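Local coordinates for acyl-CoA dehydrogenase (Bacillus anthracis, PDB 3OWA), which probably catalyses the FAD-dependent alpha,beta-dehydrogenation of acyl-CoA thioesters, at residues A150-E155 against F196-K201. Sequence-based numbering, arbitrary orientation.
With FAD (flavin-adenine dinucleotide), chain E.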
ATOM      1  N   ALA A 150       3.387   8.444 -29.399  1.00 26.69           N
ATOM      2  CA  ALA A 150       3.131   7.342 -28.484  1.00 24.34           C
ATOM      3  C   ALA A 150       4.226   6.311 -28.740  1.00 26.10           C
ATOM      4  O   ALA A 150       4.890   6.309 -29.791  1.00 24.57           O
ATOM      5  CB  ALA A 150       1.766   6.731 -28.769  1.00 24.49           C
ATOM      6  N   TYR A 151       4.382   5.397 -27.790  1.00 26.30           N
ATOM      7  CA  TYR A 151       5.425   4.377 -27.842  1.00 25.94           C
ATOM      8  C   TYR A 151       4.762   3.008 -27.711  1.00 24.97           C
ATOM      9  O   TYR A 151       4.035   2.761 -26.742  1.00 25.24           O
ATOM     10  CB  TYR A 151       6.318   4.611 -26.640  1.00 25.63           C
ATOM     11  CG  TYR A 151       7.567   3.770 -26.545  1.00 28.45           C
ATOM     12  CD1 TYR A 151       8.652   4.000 -27.398  1.00 28.48           C
ATOM     13  CD2 TYR A 151       7.695   2.778 -25.560  1.00 25.63           C
ATOM     14  CE1 TYR A 151       9.848   3.261 -27.260  1.00 27.02           C
ATOM     15  CE2 TYR A 151       8.891   2.026 -25.433  1.00 28.31           C
ATOM     16  CZ  TYR A 151       9.953   2.283 -26.299  1.00 28.22           C
ATOM     17  OH  TYR A 151      11.126   1.556 -26.177  1.00 32.57           O
ATOM     18  N   ALA A 152       5.022   2.104 -28.646  1.00 24.93           N
ATOM     19  CA  ALA A 152       4.235   0.864 -28.725  1.00 23.75           C
ATOM     20  C   ALA A 152       5.180  -0.354 -28.721  1.00 26.32           C
ATOM     21  O   ALA A 152       5.634  -0.840 -29.790  1.00 25.94           O
ATOM     22  CB  ALA A 152       3.376   0.862 -29.977  1.00 23.78           C
ATOM     23  N   LEU A 153       5.476  -0.844 -27.521  1.00 26.18           N
ATOM     24  CA  LEU A 153       6.361  -1.986 -27.328  1.00 26.99           C
ATOM     25  C   LEU A 153       5.601  -3.217 -26.795  1.00 26.86           C
ATOM     26  O   LEU A 153       5.705  -4.307 -27.336  1.00 25.68           O
ATOM     27  CB  LEU A 153       7.454  -1.614 -26.352  1.00 27.35           C
ATOM     28  CG  LEU A 153       8.464  -2.693 -25.882  1.00 29.89           C
ATOM     29  CD1 LEU A 153       9.149  -3.392 -27.045  1.00 29.97           C
ATOM     30  CD2 LEU A 153       9.497  -2.086 -24.910  1.00 29.97           C
ATOM     31  N   THR A 154       4.871  -3.032 -25.703  1.00 26.55           N
ATOM     32  CA  THR A 154       4.135  -4.102 -25.044  1.00 24.86           C
ATOM     33  C   THR A 154       3.113  -4.810 -25.916  1.00 26.19           C
ATOM     34  O   THR A 154       2.482  -4.199 -26.780  1.00 24.29           O
ATOM     35  CB  THR A 154       3.439  -3.547 -23.824  1.00 25.44           C
ATOM     36  OG1 THR A 154       4.408  -2.881 -22.996  1.00 24.12           O
ATOM     37  CG2 THR A 154       2.770  -4.612 -23.026  1.00 22.94           C
ATOM     38  N   GLU A 155       3.000  -6.128 -25.728  1.00 25.54           N
ATOM     39  CA  GLU A 155       1.952  -6.918 -26.378  1.00 27.09           C
ATOM     40  C   GLU A 155       1.171  -7.762 -25.360  1.00 28.96           C
ATOM     41  O   GLU A 155       1.595  -7.897 -24.225  1.00 31.37           O
ATOM     42  CB  GLU A 155       2.493  -7.835 -27.493  1.00 25.61           C
ATOM     43  CG  GLU A 155       3.262  -7.079 -28.542  1.00 26.96           C
ATOM     44  CD  GLU A 155       3.691  -7.874 -29.708  1.00 31.85           C
ATOM     45  OE1 GLU A 155       3.319  -9.088 -29.829  1.00 35.65           O
ATOM     46  OE2 GLU A 155       4.385  -7.262 -30.565  1.00 33.81           O
ATOM     47  N   PHE A 196       3.486   6.679 -33.902  1.00 26.19           N
ATOM     48  CA  PHE A 196       3.747   5.591 -32.924  1.00 27.13           C
ATOM     49  C   PHE A 196       5.122   4.956 -33.209  1.00 27.38           C
ATOM     50  O   PHE A 196       5.398   4.574 -34.340  1.00 27.92           O
ATOM     51  CB  PHE A 196       2.720   4.408 -33.032  1.00 25.48           C
ATOM     52  CG  PHE A 196       1.298   4.802 -32.704  1.00 27.43           C
ATOM     53  CD1 PHE A 196       0.527   5.524 -33.628  1.00 29.00           C
ATOM     54  CD2 PHE A 196       0.740   4.476 -31.456  1.00 27.17           C
ATOM     55  CE1 PHE A 196      -0.773   5.918 -33.344  1.00 30.36           C
ATOM     56  CE2 PHE A 196      -0.562   4.864 -31.140  1.00 24.34           C
ATOM     57  CZ  PHE A 196      -1.344   5.573 -32.091  1.00 28.33           C
ATOM     58  N   ILE A 197       5.948   4.837 -32.183  1.00 27.15           N
ATOM     59  CA  ILE A 197       7.213   4.115 -32.291  1.00 28.59           C
ATOM     60  C   ILE A 197       6.858   2.666 -32.023  1.00 27.25           C
ATOM     61  O   ILE A 197       6.535   2.331 -30.913  1.00 27.25           O
ATOM     62  CB  ILE A 197       8.231   4.574 -31.237  1.00 27.51           C
ATOM     63  CG1 ILE A 197       8.428   6.112 -31.309  1.00 29.52           C
ATOM     64  CG2 ILE A 197       9.604   3.768 -31.404  1.00 28.49           C
ATOM     65  CD1 ILE A 197       8.896   6.681 -32.666  1.00 32.67           C
ATOM     66  N   VAL A 198       6.846   1.844 -33.058  1.00 27.98           N
ATOM     67  CA  VAL A 198       6.368   0.465 -32.935  1.00 25.63           C
ATOM     68  C   VAL A 198       7.525  -0.545 -33.065  1.00 27.71           C
ATOM     69  O   VAL A 198       8.344  -0.445 -33.964  1.00 29.05           O
ATOM     70  CB  VAL A 198       5.382   0.168 -34.069  1.00 27.54           C
ATOM     71  CG1 VAL A 198       4.925  -1.284 -34.018  1.00 25.44           C
ATOM     72  CG2 VAL A 198       4.174   1.178 -34.042  1.00 26.05           C
ATOM     73  N   TYR A 199       7.563  -1.563 -32.217  1.00 26.92           N
ATOM     74  CA  TYR A 199       8.597  -2.584 -32.334  1.00 28.17           C
ATOM     75  C   TYR A 199       7.985  -3.818 -32.927  1.00 28.80           C
ATOM     76  O   TYR A 199       6.873  -4.194 -32.534  1.00 27.37           O
ATOM     77  CB  TYR A 199       9.091  -2.937 -30.936  1.00 28.66           C
ATOM     78  CG  TYR A 199       9.951  -1.878 -30.318  1.00 31.99           C
ATOM     79  CD1 TYR A 199      11.353  -1.933 -30.440  1.00 33.39           C
ATOM     80  CD2 TYR A 199       9.389  -0.846 -29.569  1.00 28.20           C
ATOM     81  CE1 TYR A 199      12.167  -0.970 -29.828  1.00 33.75           C
ATOM     82  CE2 TYR A 199      10.205   0.120 -28.965  1.00 31.40           C
ATOM     83  CZ  TYR A 199      11.573   0.055 -29.087  1.00 33.42           C
ATOM     84  OH  TYR A 199      12.342   1.028 -28.437  1.00 34.36           O
ATOM     85  N   ALA A 200       8.695  -4.455 -33.876  1.00 29.95           N
ATOM     86  CA  ALA A 200       8.183  -5.628 -34.584  1.00 31.09           C
ATOM     87  C   ALA A 200       9.383  -6.455 -35.030  1.00 33.19           C
ATOM     88  O   ALA A 200      10.485  -5.922 -35.112  1.00 35.15           O
ATOM     89  CB  ALA A 200       7.365  -5.226 -35.810  1.00 30.71           C
ATOM     90  N   LYS A 201       9.178  -7.733 -35.319  1.00 33.30           N
ATOM     91  CA  LYS A 201      10.283  -8.570 -35.784  1.00 35.84           C
ATOM     92  C   LYS A 201      10.241  -8.744 -37.298  1.00 36.04           C
ATOM     93  O   LYS A 201       9.313  -9.351 -37.820  1.00 34.85           O
ATOM     94  CB  LYS A 201      10.308  -9.932 -35.076  1.00 36.57           C
ATOM     95  CG  LYS A 201      10.599  -9.820 -33.600  1.00 37.21           C
ATOM     96  CD  LYS A 201      10.621 -11.197 -32.925  1.00 41.98           C
ATOM     97  CE  LYS A 201      10.982 -11.034 -31.445  1.00 42.64           C
ATOM     98  NZ  LYS A 201      11.108 -12.385 -30.782  1.00 48.67           N
TER
HETATM   99  PA  FAD E 601       4.066  -9.298 -16.612  1.00 34.51           P
HETATM  100  O1A FAD E 601       3.146 -10.399 -17.073  1.00 36.51           O
HETATM  101  O2A FAD E 601       5.289  -9.079 -17.427  1.00 37.89           O
HETATM  102  O5B FAD E 601       4.462  -9.495 -15.096  1.00 33.49           O
HETATM  103  C5B FAD E 601       3.598 -10.045 -14.132  1.00 31.42           C
HETATM  104  C4B FAD E 601       4.320 -10.236 -12.806  1.00 34.34           C
HETATM  105  O4B FAD E 601       5.403 -11.170 -12.945  1.00 33.92           O
HETATM  106  C3B FAD E 601       4.910  -8.920 -12.312  1.00 35.30           C
HETATM  107  O3B FAD E 601       4.897  -8.842 -10.887  1.00 34.94           O
HETATM  108  C2B FAD E 601       6.349  -9.057 -12.742  1.00 35.75           C
HETATM  109  O2B FAD E 601       7.216  -8.295 -11.958  1.00 35.83           O
HETATM  110  C1B FAD E 601       6.591 -10.531 -12.534  1.00 35.08           C
HETATM  111  N9A FAD E 601       7.718 -10.993 -13.349  1.00 38.37           N
HETATM  112  C8A FAD E 601       7.839 -10.947 -14.714  1.00 42.06           C
HETATM  113  N7A FAD E 601       9.022 -11.473 -15.078  1.00 39.69           N
HETATM  114  C5A FAD E 601       9.655 -11.886 -13.965  1.00 41.21           C
HETATM  115  C6A FAD E 601      10.905 -12.518 -13.747  1.00 40.07           C
HETATM  116  N6A FAD E 601      11.676 -12.911 -14.768  1.00 39.25           N
HETATM  117  N1A FAD E 601      11.271 -12.801 -12.455  1.00 37.51           N
HETATM  118  C2A FAD E 601      10.438 -12.490 -11.391  1.00 39.04           C
HETATM  119  N3A FAD E 601       9.196 -11.901 -11.605  1.00 36.32           N
HETATM  120  C4A FAD E 601       8.823 -11.589 -12.868  1.00 37.97           C
HETATM  121  N1  FAD E 601       3.805  -0.227 -22.750  1.00 32.81           N
HETATM  122  C2  FAD E 601       4.284   0.482 -23.829  1.00 34.66           C
HETATM  123  O2  FAD E 601       5.167   0.022 -24.519  1.00 37.59           O
HETATM  124  N3  FAD E 601       3.789   1.726 -24.166  1.00 32.78           N
HETATM  125  C4  FAD E 601       2.783   2.297 -23.453  1.00 33.01           C
HETATM  126  O4  FAD E 601       2.390   3.424 -23.794  1.00 32.95           O
HETATM  127  C4X FAD E 601       2.289   1.596 -22.348  1.00 34.88           C
HETATM  128  N5  FAD E 601       1.243   2.137 -21.627  1.00 36.99           N
HETATM  129  C5X FAD E 601       0.694   1.431 -20.567  1.00 34.82           C
HETATM  130  C6  FAD E 601      -0.366   2.010 -19.860  1.00 29.88           C
HETATM  131  C7  FAD E 601      -0.948   1.303 -18.813  1.00 30.34           C
HETATM  132  C7M FAD E 601      -2.106   1.917 -18.056  1.00 28.99           C
HETATM  133  C8  FAD E 601      -0.442   0.022 -18.498  1.00 30.94           C
HETATM  134  C8M FAD E 601      -0.978  -0.820 -17.386  1.00 33.90           C
HETATM  135  C9  FAD E 601       0.644  -0.522 -19.175  1.00 30.86           C
HETATM  136  C9A FAD E 601       1.220   0.164 -20.217  1.00 31.08           C
HETATM  137  N10 FAD E 601       2.303  -0.371 -20.895  1.00 32.87           N
HETATM  138  C10 FAD E 601       2.801   0.321 -21.992  1.00 33.47           C
HETATM  139  C1' FAD E 601       2.821  -1.770 -20.586  1.00 35.46           C
HETATM  140  C2' FAD E 601       3.442  -1.917 -19.192  1.00 43.44           C
HETATM  141  O2' FAD E 601       4.498  -1.040 -18.873  1.00 46.29           O
HETATM  142  C3' FAD E 601       3.509  -3.518 -18.714  1.00 42.84           C
HETATM  143  O3' FAD E 601       2.368  -3.632 -17.938  1.00 32.97           O
HETATM  144  C4' FAD E 601       4.590  -3.869 -18.040  1.00 42.75           C
HETATM  145  O4' FAD E 601       5.699  -3.569 -18.886  1.00 45.33           O
HETATM  146  C5' FAD E 601       4.678  -5.241 -17.373  1.00 36.88           C
HETATM  147  O5' FAD E 601       4.051  -6.167 -18.221  1.00 32.67           O
HETATM  148  P   FAD E 601       2.812  -7.056 -17.800  1.00 33.68           P
HETATM  149  O1P FAD E 601       1.745  -6.090 -17.337  1.00 32.36           O
HETATM  150  O2P FAD E 601       2.411  -7.928 -18.956  1.00 33.61           O
HETATM  151  O3P FAD E 601       3.250  -7.892 -16.516  1.00 34.49           O
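Strands 150-152 and 196-201 run parallel, the axes of these segments 9° apart, with A150, Y151 and A152 paired to F196, I197 and V198 in the beta domain of the acyl-CoA dehydrogenase fold. The backbone bonds I197 N to A150 O, A152 N to I197 O (2.7 Å) and Y199 N to A152 O alternate along the pair, while F196 CA and V198 CA add CA-H...O contacts to A150 O and A152 O respectively. On one face A150 CB meets F196 CD2 at 3.7 Å, and L238 of strand 235-240 packs against A152, F196 and V198. On the other, beneath helix 257-293, Y151 has CG anti to its backbone N (chi1 -174°), which carries the ring across I197 CB to Y199. The Y199 ring turns its edge to the Y151 face in an offset edge-to-face pair, planes at 81°, and Y151 OH and Y199 OH are hydrogen-bonded at 2.6 Å. L153 CD1 makes a CH-pi contact over a face of the Y199 ring, 4.0 Å from its centroid. Strand 150-152 and the turn after it illustrate how a sheet edge can serve a cofactor: Y151 O accepts from FAD N3, and in the turn L153 N and T154 N both donate to FAD O2. T154 OG1 donates to FAD N1 at 2.7 Å.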